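Local coordinates for Non-reducing end alpha-L-arabinofuranosidase BoGH43B (Bacteroides ovatus, PDB 5JOZ), which cleaves terminal non-reducing alpha-L-arabinofuranosyl residues from the side branches of xyloglucan, turning S units into X units, at residues T92-K97 against G121-D126; G98-F103 against P117-N122; E34-L39 against S58-N63; Y27-T32 against Y76-R81. One frame throughout, in Å; residues are numbered along the deposited sequence.

Interaction 1 (T92-K97 against G121-D126)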
loop_
_atom_site.group_PDB
_atom_site.type_symbol
_atom_site.label_atom_id
_atom_site.label_comp_id
_atom_site.label_asym_id
_atom_site.label_seq_id
_atom_site.Cartn_x
_atom_site.Cartn_y
_atom_site.Cartn_z
ATOM N N THR A 92 -6.415 1.518 -11.978
ATOM C CA THR A 92 -7.052 0.328 -12.554
ATOM C C THR A 92 -7.459 -0.673 -11.461
ATOM O O THR A 92 -6.686 -0.944 -10.550
ATOM C CB THR A 92 -6.100 -0.384 -13.521
ATOM O OG1 THR A 92 -5.299 0.580 -14.204
ATOM C CG2 THR A 92 -6.878 -1.208 -14.540
ATOM N N ASN A 93 -8.667 -1.217 -11.575
ATOM C CA ASN A 93 -9.174 -2.291 -10.706
ATOM C C ASN A 93 -9.223 -3.592 -11.524
ATOM O O ASN A 93 -9.938 -3.668 -12.522
ATOM C CB ASN A 93 -10.564 -1.886 -10.196
ATOM C CG ASN A 93 -11.211 -2.929 -9.288
ATOM O OD1 ASN A 93 -11.240 -4.129 -9.585
ATOM N ND2 ASN A 93 -11.775 -2.456 -8.182
ATOM N N TYR A 94 -8.458 -4.601 -11.116
ATOM C CA TYR A 94 -8.483 -5.922 -11.764
ATOM C C TYR A 94 -9.105 -6.958 -10.849
ATOM O O TYR A 94 -8.589 -7.201 -9.756
ATOM C CB TYR A 94 -7.073 -6.401 -12.129
ATOM C CG TYR A 94 -6.385 -5.620 -13.235
ATOM C CD1 TYR A 94 -6.637 -5.893 -14.580
ATOM C CD2 TYR A 94 -5.457 -4.622 -12.931
ATOM C CE1 TYR A 94 -5.998 -5.181 -15.587
ATOM C CE2 TYR A 94 -4.812 -3.909 -13.931
ATOM C CZ TYR A 94 -5.083 -4.188 -15.257
ATOM O OH TYR A 94 -4.434 -3.468 -16.239
ATOM N N GLY A 95 -10.204 -7.566 -11.297
ATOM C CA GLY A 95 -10.726 -8.793 -10.695
ATOM C C GLY A 95 -11.941 -8.662 -9.797
ATOM O O GLY A 95 -12.575 -9.666 -9.478
ATOM N N GLY A 96 -12.265 -7.442 -9.372
ATOM C CA GLY A 96 -13.453 -7.203 -8.559
ATOM C C GLY A 96 -14.739 -7.259 -9.373
ATOM O O GLY A 96 -14.805 -6.730 -10.495
ATOM N N LYS A 97 -15.764 -7.895 -8.806
ATOM C CA LYS A 97 -17.058 -8.016 -9.467
ATOM C C LYS A 97 -17.635 -6.622 -9.630
ATOM O O LYS A 97 -17.798 -5.892 -8.644
ATOM C CB LYS A 97 -18.021 -8.899 -8.670
ATOM N N GLY A 121 -13.235 2.967 -19.876
ATOM C CA GLY A 121 -13.566 1.900 -20.804
ATOM C C GLY A 121 -12.395 1.174 -21.407
ATOM O O GLY A 121 -12.420 0.841 -22.590
ATOM N N ASN A 122 -11.374 0.915 -20.599
ATOM C CA ASN A 122 -10.284 0.013 -20.997
ATOM C C ASN A 122 -9.639 -0.631 -19.768
ATOM O O ASN A 122 -9.938 -0.253 -18.628
ATOM C CB ASN A 122 -9.249 0.729 -21.895
ATOM C CG ASN A 122 -8.588 1.929 -21.225
ATOM O OD1 ASN A 122 -7.792 1.790 -20.294
ATOM N ND2 ASN A 122 -8.871 3.115 -21.743
ATOM N N TRP A 123 -8.760 -1.599 -20.017
ATOM C CA TRP A 123 -8.118 -2.376 -18.958
ATOM C C TRP A 123 -6.595 -2.136 -18.891
ATOM O O TRP A 123 -5.841 -3.001 -18.436
ATOM C CB TRP A 123 -8.442 -3.856 -19.175
ATOM C CG TRP A 123 -9.895 -4.167 -18.961
ATOM C CD1 TRP A 123 -10.899 -4.058 -19.877
ATOM C CD2 TRP A 123 -10.506 -4.616 -17.746
ATOM N NE1 TRP A 123 -12.098 -4.418 -19.312
ATOM C CE2 TRP A 123 -11.887 -4.766 -18.004
ATOM C CE3 TRP A 123 -10.021 -4.906 -16.465
ATOM C CZ2 TRP A 123 -12.794 -5.200 -17.026
ATOM C CZ3 TRP A 123 -10.920 -5.336 -15.490
ATOM C CH2 TRP A 123 -12.291 -5.479 -15.777
ATOM N N TYR A 124 -6.135 -0.960 -19.324
ATOM C CA TYR A 124 -4.698 -0.684 -19.315
ATOM C C TYR A 124 -4.190 -0.493 -17.881
ATOM O O TYR A 124 -4.857 0.119 -17.043
ATOM C CB TYR A 124 -4.358 0.523 -20.190
ATOM C CG TYR A 124 -4.663 0.320 -21.672
ATOM C CD1 TYR A 124 -4.152 -0.778 -22.370
ATOM C CD2 TYR A 124 -5.443 1.234 -22.381
ATOM C CE1 TYR A 124 -4.427 -0.968 -23.719
ATOM C CE2 TYR A 124 -5.720 1.052 -23.736
ATOM C CZ TYR A 124 -5.208 -0.045 -24.399
ATOM O OH TYR A 124 -5.475 -0.223 -25.737
ATOM N N VAL A 125 -3.030 -1.070 -17.595
ATOM C CA VAL A 125 -2.365 -0.894 -16.309
ATOM C C VAL A 125 -1.677 0.469 -16.308
ATOM O O VAL A 125 -1.329 0.991 -17.373
ATOM C CB VAL A 125 -1.369 -2.057 -16.032
ATOM C CG1 VAL A 125 -0.075 -1.924 -16.843
ATOM C CG2 VAL A 125 -1.076 -2.181 -14.542
ATOM N N ASP A 126 -1.503 1.047 -15.125
ATOM C CA ASP A 126 -0.746 2.281 -14.947
ATOM C C ASP A 126 -1.242 3.455 -15.797
ATOM O O ASP A 126 -0.454 4.130 -16.454
ATOM C CB ASP A 126 0.748 2.015 -15.219
ATOM C CG ASP A 126 1.342 0.979 -14.278
ATOM O OD1 ASP A 126 0.654 0.580 -13.316
ATOM O OD2 ASP A 126 2.509 0.581 -14.496
#
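Two hydroxyls from the end of strand 86-94 take hold of consecutive carbonyls in the loop that runs up to Asp126. Tyr94 OH donates to Trp123 O at 2.7 Å, a short bond that meets the carbonyl from above its plane, 39° out of it. One residue on, Thr92 OG1 donates to Tyr124 O at 2.9 Å, this time within the carbonyl plane. Both side chains start beside their own backbone N and anti to the carbonyl carbon, which sends the two hydroxyls toward the same piece of loop.

Carbon contacts surround these bonds. The phenol and the indole slide past each other in opposite directions, and Tyr94 CD1 comes to the edge of the indole at Trp123 CE3, 4.0 Å away. At the tip of the ring, Val125 CB lies 3.4 Å from Tyr94 OH, and Val125 CG2 is near Tyr94 CE2. Trp123 CZ3 reaches back to the backbone, 3.5 Å from Asn93 O. A phenylalanine here has no hydroxyl to offer Trp123 O, and the loop would probably be held less firmly, by the Thr92 bond and packing.

Farther out, Tyr76 meets the Tyr94 ring edge-to-face, and Asn93 is tied through ND2 to Pro64 O. Near the end of the loop stands Asp126, whose OD2 accepts from Gly177 N and lies close to the carboxylate of Glu176, the inferred proton donor. Asp126 is inferred to tune the ionisation of that glutamate. The whole belongs to the five-bladed beta-propeller of family 43, where a connection between neighbouring blades brings an acid to the central active site.

Interaction 2 (G98-F103 against P117-N122)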
loop_
_atom_site.group_PDB
_atom_site.type_symbol
_atom_site.label_atom_id
_atom_site.label_comp_id
_atom_site.label_asym_id
_atom_site.label_seq_id
_atom_site.Cartn_x
_atom_site.Cartn_y
_atom_site.Cartn_z
ATOM N N GLY A 98 -17.908 -6.260 -10.883
ATOM C CA GLY A 98 -18.409 -4.935 -11.239
ATOM C C GLY A 98 -17.350 -3.947 -11.703
ATOM O O GLY A 98 -17.672 -2.786 -11.945
ATOM N N SER A 99 -16.094 -4.386 -11.821
ATOM C CA SER A 99 -15.022 -3.521 -12.322
ATOM C C SER A 99 -15.024 -3.527 -13.848
ATOM O O SER A 99 -15.063 -4.592 -14.474
ATOM C CB SER A 99 -13.644 -3.971 -11.806
ATOM O OG SER A 99 -12.590 -3.215 -12.402
ATOM N N GLN A 100 -14.991 -2.329 -14.422
ATOM C CA GLN A 100 -14.784 -2.111 -15.854
ATOM C C GLN A 100 -13.336 -1.661 -16.163
ATOM O O GLN A 100 -13.075 -1.135 -17.233
ATOM C CB GLN A 100 -15.801 -1.075 -16.360
ATOM C CG GLN A 100 -17.262 -1.373 -15.982
ATOM C CD GLN A 100 -18.242 -0.245 -16.312
ATOM O OE1 GLN A 100 -19.117 0.084 -15.510
ATOM N NE2 GLN A 100 -18.099 0.354 -17.493
ATOM N N GLY A 101 -12.399 -1.869 -15.237
ATOM C CA GLY A 101 -10.968 -1.644 -15.497
ATOM C C GLY A 101 -10.516 -0.271 -15.036
ATOM O O GLY A 101 -10.531 0.019 -13.840
ATOM N N VAL A 102 -10.123 0.582 -15.982
ATOM C CA VAL A 102 -9.579 1.887 -15.646
ATOM C C VAL A 102 -10.693 2.830 -15.244
ATOM O O VAL A 102 -11.706 2.898 -15.914
ATOM C CB VAL A 102 -8.742 2.453 -16.810
ATOM C CG1 VAL A 102 -8.297 3.884 -16.541
ATOM C CG2 VAL A 102 -7.529 1.560 -17.046
ATOM N N PHE A 103 -10.488 3.556 -14.149
ATOM C CA PHE A 103 -11.468 4.521 -13.629
ATOM C C PHE A 103 -10.744 5.744 -13.082
ATOM O O PHE A 103 -9.566 5.668 -12.771
ATOM C CB PHE A 103 -12.283 3.905 -12.480
ATOM C CG PHE A 103 -11.461 3.656 -11.253
ATOM C CD1 PHE A 103 -10.718 2.501 -11.147
ATOM C CD2 PHE A 103 -11.354 4.620 -10.252
ATOM C CE1 PHE A 103 -9.893 2.284 -10.059
ATOM C CE2 PHE A 103 -10.535 4.406 -9.150
ATOM C CZ PHE A 103 -9.804 3.230 -9.058
ATOM N N PRO A 117 -16.920 6.131 -9.412
ATOM C CA PRO A 117 -15.952 6.073 -10.509
ATOM C C PRO A 117 -16.521 6.525 -11.854
ATOM O O PRO A 117 -17.690 6.287 -12.165
ATOM C CB PRO A 117 -15.554 4.597 -10.582
ATOM C CG PRO A 117 -16.515 3.845 -9.743
ATOM C CD PRO A 117 -17.430 4.797 -9.040
ATOM N N VAL A 118 -15.676 7.201 -12.617
ATOM C CA VAL A 118 -15.908 7.472 -14.018
ATOM C C VAL A 118 -15.074 6.435 -14.765
ATOM O O VAL A 118 -13.839 6.537 -14.835
ATOM C CB VAL A 118 -15.493 8.911 -14.375
ATOM C CG1 VAL A 118 -15.659 9.164 -15.870
ATOM C CG2 VAL A 118 -16.306 9.911 -13.548
ATOM N N TRP A 119 -15.753 5.420 -15.286
ATOM C CA TRP A 119 -15.102 4.344 -16.022
ATOM C C TRP A 119 -14.811 4.833 -17.443
ATOM O O TRP A 119 -15.724 5.262 -18.164
ATOM C CB TRP A 119 -15.982 3.097 -16.071
ATOM C CG TRP A 119 -16.415 2.579 -14.745
ATOM C CD1 TRP A 119 -17.634 2.768 -14.153
ATOM C CD2 TRP A 119 -15.654 1.772 -13.848
ATOM N NE1 TRP A 119 -17.675 2.135 -12.941
ATOM C CE2 TRP A 119 -16.473 1.517 -12.720
ATOM C CE3 TRP A 119 -14.355 1.243 -13.876
ATOM C CZ2 TRP A 119 -16.040 0.751 -11.633
ATOM C CZ3 TRP A 119 -13.917 0.483 -12.789
ATOM C CH2 TRP A 119 -14.766 0.238 -11.686
ATOM N N VAL A 120 -13.539 4.761 -17.830
ATOM C CA VAL A 120 -13.061 5.288 -19.111
ATOM C C VAL A 120 -13.148 4.242 -20.247
ATOM O O VAL A 120 -13.109 4.593 -21.434
ATOM C CB VAL A 120 -11.626 5.881 -18.986
ATOM C CG1 VAL A 120 -11.536 6.840 -17.803
ATOM C CG2 VAL A 120 -10.568 4.795 -18.869
ATOM N N GLY A 121 -13.235 2.967 -19.876
ATOM C CA GLY A 121 -13.566 1.900 -20.804
ATOM C C GLY A 121 -12.395 1.174 -21.407
ATOM O O GLY A 121 -12.420 0.841 -22.590
ATOM N N ASN A 122 -11.374 0.915 -20.599
ATOM C CA ASN A 122 -10.284 0.013 -20.997
ATOM C C ASN A 122 -9.639 -0.631 -19.768
ATOM O O ASN A 122 -9.938 -0.253 -18.628
ATOM C CB ASN A 122 -9.249 0.729 -21.895
ATOM C CG ASN A 122 -8.588 1.929 -21.225
ATOM O OD1 ASN A 122 -7.792 1.790 -20.294
ATOM N ND2 ASN A 122 -8.871 3.115 -21.743
HETATM O O HOH W 1 -13.207 1.473 -17.647
#
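Phe103 sets its CG between the backbone N and the carbonyl carbon, the crowded position (chi1 68°), while Trp119 turns CG anti to its carbonyl carbon. Their CB atoms leave the same face of an antiparallel, non-hydrogen-bonded pair, and the rings meet as an offset edge-to-face pair, the edge of Phe103 toward the indole, planes at 66°. On that indole face Phe103 CB lies 3.7 Å from Trp119 CE3. Gln100 covers the opposite face: its extended chain crosses the indole and its amide stacks at 19° to the ring plane, with OE1 3.4 Å from Trp119 CD1. An alanine here in place of Trp119 removes the indole between Phe103 and Gln100, and would probably loosen the packing of both.

Beside the rings, Val102 N donates to Asn122 O at 2.8 Å, nearly along the C=O axis, and Val120 N donates to Val102 O at 3.2 Å. A water donates to Gln100 O and Val102 O and accepts from Gly121 N. Val102 CG1 and Val120 CG2 are tight at 3.4 Å.

Strands 102-107 and 118-119 form the outer hairpin of a four-stranded sheet. Strand 86-94 flanks 102-107 on its other side, and Phe138 of strand 135-141 packs on Val102.

Interaction 3 (E34-L39 against S58-N63)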
loop_
_atom_site.group_PDB
_atom_site.type_symbol
_atom_site.label_atom_id
_atom_site.label_comp_id
_atom_site.label_asym_id
_atom_site.label_seq_id
_atom_site.Cartn_x
_atom_site.Cartn_y
_atom_site.Cartn_z
ATOM N N GLU A 34 -6.079 -5.715 -2.936
ATOM C CA GLU A 34 -7.343 -6.221 -2.368
ATOM C C GLU A 34 -7.810 -5.487 -1.099
ATOM O O GLU A 34 -8.856 -5.854 -0.548
ATOM C CB GLU A 34 -7.263 -7.736 -2.077
ATOM C CG GLU A 34 -6.549 -8.124 -0.779
ATOM C CD GLU A 34 -5.052 -8.328 -0.923
ATOM O OE1 GLU A 34 -4.452 -7.795 -1.898
ATOM O OE2 GLU A 34 -4.474 -9.039 -0.059
ATOM N N TYR A 35 -7.047 -4.493 -0.621
ATOM C CA TYR A 35 -7.331 -3.869 0.682
ATOM C C TYR A 35 -8.264 -2.676 0.601
ATOM O O TYR A 35 -8.167 -1.880 -0.338
ATOM C CB TYR A 35 -6.035 -3.483 1.383
ATOM C CG TYR A 35 -5.241 -4.692 1.819
ATOM C CD1 TYR A 35 -5.664 -5.484 2.892
ATOM C CD2 TYR A 35 -4.068 -5.047 1.166
ATOM C CE1 TYR A 35 -4.937 -6.599 3.300
ATOM C CE2 TYR A 35 -3.327 -6.149 1.572
ATOM C CZ TYR A 35 -3.771 -6.930 2.632
ATOM O OH TYR A 35 -3.033 -8.030 3.004
ATOM N N PHE A 36 -9.161 -2.563 1.594
ATOM C CA PHE A 36 -10.189 -1.510 1.657
ATOM C C PHE A 36 -10.066 -0.767 2.982
ATOM O O PHE A 36 -9.812 -1.399 4.000
ATOM C CB PHE A 36 -11.590 -2.126 1.556
ATOM C CG PHE A 36 -12.707 -1.115 1.509
ATOM C CD1 PHE A 36 -13.138 -0.595 0.297
ATOM C CD2 PHE A 36 -13.343 -0.696 2.673
ATOM C CE1 PHE A 36 -14.171 0.332 0.254
ATOM C CE2 PHE A 36 -14.384 0.227 2.637
ATOM C CZ PHE A 36 -14.799 0.742 1.426
ATOM N N PRO A 37 -10.222 0.549 3.012
ATOM C CA PRO A 37 -10.364 1.417 1.847
ATOM C C PRO A 37 -9.114 1.472 0.930
ATOM O O PRO A 37 -7.991 1.137 1.337
ATOM C CB PRO A 37 -10.696 2.772 2.468
ATOM C CG PRO A 37 -10.160 2.726 3.857
ATOM C CD PRO A 37 -10.257 1.295 4.282
ATOM N N GLY A 38 -9.346 1.833 -0.321
ATOM C CA GLY A 38 -8.313 1.765 -1.352
ATOM C C GLY A 38 -7.695 3.120 -1.565
ATOM O O GLY A 38 -8.336 4.142 -1.294
ATOM N N LEU A 39 -6.449 3.113 -2.048
ATOM C CA LEU A 39 -5.711 4.319 -2.431
ATOM C C LEU A 39 -5.652 5.381 -1.340
ATOM O O LEU A 39 -6.312 6.417 -1.442
ATOM C CB LEU A 39 -6.323 4.899 -3.720
ATOM C CG LEU A 39 -6.577 3.875 -4.833
ATOM C CD1 LEU A 39 -7.085 4.546 -6.114
ATOM C CD2 LEU A 39 -5.319 3.060 -5.082
ATOM N N SER A 58 -13.026 5.100 -0.499
ATOM C CA SER A 58 -13.573 4.851 0.845
ATOM C C SER A 58 -14.977 4.206 0.875
ATOM O O SER A 58 -15.535 4.024 1.965
ATOM C CB SER A 58 -13.634 6.171 1.640
ATOM O OG SER A 58 -12.365 6.807 1.733
ATOM N N ARG A 59 -15.548 3.874 -0.288
ATOM C CA ARG A 59 -16.895 3.287 -0.351
ATOM C C ARG A 59 -16.905 2.065 -1.271
ATOM O O ARG A 59 -16.084 1.973 -2.174
ATOM C CB ARG A 59 -17.908 4.341 -0.834
ATOM C CG ARG A 59 -18.048 5.535 0.117
ATOM C CD ARG A 59 -19.178 6.491 -0.260
ATOM N NE ARG A 59 -19.202 6.846 -1.688
ATOM C CZ ARG A 59 -18.399 7.728 -2.287
ATOM N NH1 ARG A 59 -17.445 8.374 -1.612
ATOM N NH2 ARG A 59 -18.538 7.966 -3.589
ATOM N N PRO A 60 -17.842 1.125 -1.054
ATOM C CA PRO A 60 -17.904 -0.056 -1.935
ATOM C C PRO A 60 -18.243 0.229 -3.424
ATOM O O PRO A 60 -17.853 -0.547 -4.297
ATOM C CB PRO A 60 -18.985 -0.937 -1.282
ATOM C CG PRO A 60 -19.774 -0.034 -0.388
ATOM C CD PRO A 60 -18.863 1.086 0.018
ATOM N N GLU A 61 -18.955 1.311 -3.717
ATOM C CA GLU A 61 -19.294 1.613 -5.123
ATOM C C GLU A 61 -18.100 2.133 -5.937
ATOM O O GLU A 61 -18.059 1.919 -7.143
ATOM C CB GLU A 61 -20.522 2.532 -5.253
ATOM C CG GLU A 61 -20.420 3.903 -4.598
ATOM C CD GLU A 61 -21.193 4.034 -3.289
ATOM O OE1 GLU A 61 -21.182 3.078 -2.469
ATOM O OE2 GLU A 61 -21.798 5.115 -3.083
ATOM N N ASN A 62 -17.131 2.787 -5.284
ATOM C CA ASN A 62 -15.866 3.175 -5.949
ATOM C C ASN A 62 -14.654 2.245 -5.699
ATOM O O ASN A 62 -13.588 2.498 -6.247
ATOM C CB ASN A 62 -15.511 4.672 -5.739
ATOM C CG ASN A 62 -15.270 5.057 -4.286
ATOM O OD1 ASN A 62 -14.999 4.223 -3.431
ATOM N ND2 ASN A 62 -15.370 6.355 -4.007
ATOM N N ASN A 63 -14.811 1.189 -4.894
ATOM C CA ASN A 63 -13.819 0.095 -4.846
ATOM C C ASN A 63 -14.533 -1.266 -4.827
ATOM O O ASN A 63 -14.608 -1.921 -3.784
ATOM C CB ASN A 63 -12.852 0.247 -3.639
ATOM C CG ASN A 63 -11.480 -0.443 -3.849
ATOM O OD1 ASN A 63 -11.205 -1.052 -4.887
ATOM N ND2 ASN A 63 -10.614 -0.341 -2.845
HETATM O O HOH W 2 -7.823 -1.609 -2.987
#
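The Phe36 ring meets the 58-63 loop largely with its rim. Arg59 CA lies at the edge in the plane of the ring, and Arg59 O approaches the same rim 3.5 Å from Phe36 CE1. The neighbouring carbonyl, Ser58 O, comes obliquely to within 3.4 Å of Phe36 CZ, while Asn63 CB sits at the edge 4.0 Å from Phe36 CD1. Ring and Asn63 amide slide past each other in opposite directions with their planes 34° apart. CG of Phe36 is anti to the backbone N (chi1 -176°), which carries the ring out to the loop.

Next along the chain, Pro37, which follows a cis peptide bond, rests CB 3.9 Å from Ser58 CA. Asn63 also has CG anti to its backbone N and brings ND2 to 3.5 Å from Gly38 CA. A side chain on Gly38 would run into that amide. ND2 also donates to a water, which in turn donates to Tyr35 O at 2.7 Å, so the polar link between the segments is water-mediated. The other end of the amide, OD1, is held by Gln75.

The loop keeps its own shape: Asn62 OD1 accepts from Arg59 N on a lone pair in the carbonyl plane, and Arg59 has a salt bridge to Asp116. Strand 35-36 pairs with strand 325-326, and Pro329 touches Phe36, so this corner of the catalytic domain adjoins the C-terminal part of the chain. Arg59 O at the ring edge is probably favourable, since aromatic C-H groups tend to carry a slight positive charge; the direct contacts are packing, and a water supplies the directional link.

Interaction 4 (Y27-T32 against Y76-R81)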
loop_
_atom_site.group_PDB
_atom_site.type_symbol
_atom_site.label_atom_id
_atom_site.label_comp_id
_atom_site.label_asym_id
_atom_site.label_seq_id
_atom_site.Cartn_x
_atom_site.Cartn_y
_atom_site.Cartn_z
ATOM N N TYR A 27 0.277 16.136 -1.824
ATOM C CA TYR A 27 -0.607 14.995 -1.647
ATOM C C TYR A 27 -0.051 13.812 -2.416
ATOM O O TYR A 27 0.548 13.967 -3.482
ATOM C CB TYR A 27 -2.007 15.353 -2.131
ATOM C CG TYR A 27 -2.579 16.509 -1.359
ATOM C CD1 TYR A 27 -3.073 16.324 -0.072
ATOM C CD2 TYR A 27 -2.612 17.788 -1.893
ATOM C CE1 TYR A 27 -3.582 17.385 0.661
ATOM C CE2 TYR A 27 -3.132 18.854 -1.172
ATOM C CZ TYR A 27 -3.607 18.646 0.106
ATOM O OH TYR A 27 -4.117 19.684 0.840
ATOM N N LEU A 28 -0.256 12.625 -1.870
ATOM C CA LEU A 28 0.332 11.418 -2.415
ATOM C C LEU A 28 -0.557 10.211 -2.196
ATOM O O LEU A 28 -1.159 10.066 -1.140
ATOM C CB LEU A 28 1.701 11.199 -1.774
ATOM C CG LEU A 28 2.623 10.102 -2.287
ATOM C CD1 LEU A 28 4.072 10.503 -2.005
ATOM C CD2 LEU A 28 2.322 8.757 -1.646
ATOM N N VAL A 29 -0.603 9.342 -3.203
ATOM C CA VAL A 29 -1.360 8.103 -3.149
ATOM C C VAL A 29 -0.481 6.927 -3.456
ATOM O O VAL A 29 0.469 7.049 -4.202
ATOM C CB VAL A 29 -2.539 8.060 -4.151
ATOM C CG1 VAL A 29 -3.707 8.882 -3.628
ATOM C CG2 VAL A 29 -2.115 8.513 -5.553
ATOM N N THR A 30 -0.868 5.773 -2.920
ATOM C CA THR A 30 -0.186 4.520 -3.159
ATOM C C THR A 30 -1.215 3.437 -3.442
ATOM O O THR A 30 -2.355 3.550 -3.009
ATOM C CB THR A 30 0.663 4.122 -1.917
ATOM O OG1 THR A 30 -0.144 4.138 -0.734
ATOM C CG2 THR A 30 1.802 5.101 -1.738
ATOM N N SER A 31 -0.785 2.384 -4.142
ATOM C CA SER A 31 -1.649 1.266 -4.507
ATOM C C SER A 31 -1.973 0.309 -3.333
ATOM O O SER A 31 -1.163 0.090 -2.426
ATOM C CB SER A 31 -1.051 0.498 -5.695
ATOM O OG SER A 31 0.281 0.085 -5.455
ATOM N N THR A 32 -3.166 -0.266 -3.385
ATOM C CA THR A 32 -3.730 -1.060 -2.287
ATOM C C THR A 32 -4.181 -2.486 -2.631
ATOM O O THR A 32 -4.345 -3.302 -1.730
ATOM C CB THR A 32 -4.922 -0.312 -1.663
ATOM O OG1 THR A 32 -5.700 0.319 -2.695
ATOM C CG2 THR A 32 -4.436 0.752 -0.755
ATOM N N TYR A 76 -4.397 -1.258 -8.602
ATOM C CA TYR A 76 -3.015 -1.202 -9.095
ATOM C C TYR A 76 -2.579 0.269 -9.066
ATOM O O TYR A 76 -3.239 1.084 -8.426
ATOM C CB TYR A 76 -2.920 -1.804 -10.507
ATOM C CG TYR A 76 -2.702 -3.283 -10.551
ATOM C CD1 TYR A 76 -3.578 -4.143 -9.893
ATOM C CD2 TYR A 76 -1.636 -3.839 -11.271
ATOM C CE1 TYR A 76 -3.403 -5.522 -9.929
ATOM C CE2 TYR A 76 -1.451 -5.225 -11.321
ATOM C CZ TYR A 76 -2.342 -6.062 -10.641
ATOM O OH TYR A 76 -2.204 -7.430 -10.649
ATOM N N ALA A 77 -1.459 0.606 -9.700
ATOM C CA ALA A 77 -0.888 1.963 -9.618
ATOM C C ALA A 77 -1.883 3.076 -9.923
ATOM O O ALA A 77 -2.462 3.093 -11.005
ATOM C CB ALA A 77 0.301 2.092 -10.548
ATOM N N PRO A 78 -2.103 3.993 -8.963
ATOM C CA PRO A 78 -2.907 5.174 -9.184
ATOM C C PRO A 78 -2.051 6.357 -9.607
ATOM O O PRO A 78 -0.860 6.412 -9.273
ATOM C CB PRO A 78 -3.464 5.448 -7.805
ATOM C CG PRO A 78 -2.303 5.116 -6.914
ATOM C CD PRO A 78 -1.575 3.986 -7.587
ATOM N N THR A 79 -2.654 7.305 -10.313
ATOM C CA THR A 79 -2.021 8.598 -10.548
ATOM C C THR A 79 -2.930 9.683 -9.938
ATOM O O THR A 79 -4.148 9.606 -10.081
ATOM C CB THR A 79 -1.737 8.799 -12.054
ATOM O OG1 THR A 79 -0.812 7.797 -12.491
ATOM C CG2 THR A 79 -1.164 10.170 -12.340
ATOM N N LEU A 80 -2.327 10.658 -9.245
ATOM C CA LEU A 80 -3.036 11.751 -8.547
ATOM C C LEU A 80 -2.667 13.093 -9.177
ATOM O O LEU A 80 -1.491 13.434 -9.270
ATOM C CB LEU A 80 -2.644 11.774 -7.063
ATOM C CG LEU A 80 -2.932 12.997 -6.179
ATOM C CD1 LEU A 80 -4.414 13.272 -6.035
ATOM C CD2 LEU A 80 -2.348 12.789 -4.791
ATOM N N ARG A 81 -3.667 13.858 -9.602
ATOM C CA ARG A 81 -3.423 15.191 -10.153
ATOM C C ARG A 81 -4.461 16.187 -9.659
ATOM O O ARG A 81 -5.467 15.803 -9.063
ATOM C CB ARG A 81 -3.417 15.142 -11.684
ATOM C CG ARG A 81 -2.393 14.200 -12.302
ATOM C CD ARG A 81 -0.972 14.709 -12.133
ATOM N NE ARG A 81 0.036 13.805 -12.721
ATOM C CZ ARG A 81 0.955 13.088 -12.056
ATOM N NH1 ARG A 81 1.046 13.109 -10.732
ATOM N NH2 ARG A 81 1.814 12.334 -12.736
#
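Strands 25-29 and 74-83 come from different four-stranded sheets of the five-bladed beta-propeller, and here neighbouring blades pack face against face near the central active site. The short strand pieces 27-29 and 79-81 run nearly antiparallel, at 160°, with axes 7.1 Å apart, wider than strands paired in one sheet.

Val29 fills the middle. Its CG2 lies between the backbone N and the carbonyl carbon, the crowded position, and from there touches two residues: Leu80 CB at 3.6 Å and Pro78 CG at 3.7 Å. Leu80, with CG anti to its backbone N, extends CD2 to the backbone and CB of Tyr27, 3.7 Å from Tyr27 CB and 3.4 Å from Tyr27 O. At the far end the Pro78 ring continues along the chain, CD lying 3.9 Å from Ser31 N. Ser31 CB then approaches Tyr76 O at 3.5 Å.

The hydroxyl of Ser31 serves another partner, hydrogen-bonding to Asp16 OD2, the inferred proton acceptor. Ala77 touches both Asp16 and Asp126, and strand 18-22 borders the seam through Ser18 and Cys20.

Since the two segments meet largely through aliphatic carbons, with two backbone oxygens packed against them, the join gets its fit from shape, and polar groups such as Ser31 OG find their bonds elsewhere. At its Ser31 and Ala77 end the apolar seam borders Asp16 and Asp126, and Ser31 is likely to steady Asp16.

In the fold
Interaction 4 is the buried one, an aliphatic seam between two blades beside the catalytic acids; interactions 1, 2 and 3 are only partly buried. Strands 74-83, 86-94 and 102-107 lie side by side in one sheet, so interactions 4, 1 and 2 reach successive strands of a single blade. Interactions 1 and 2 also share Gly121 and Asn122: the first fastens the loop leading to Asp126 onto strand 86-94 by side-chain hydroxyls, the second ties the outer hairpin by backbone bonds and aromatic packing. Interaction 3, nested within the chain loop that interaction 4 closes, joins it through Leu39 N and Thr32 OG1, and relies on ring-edge packing and a water.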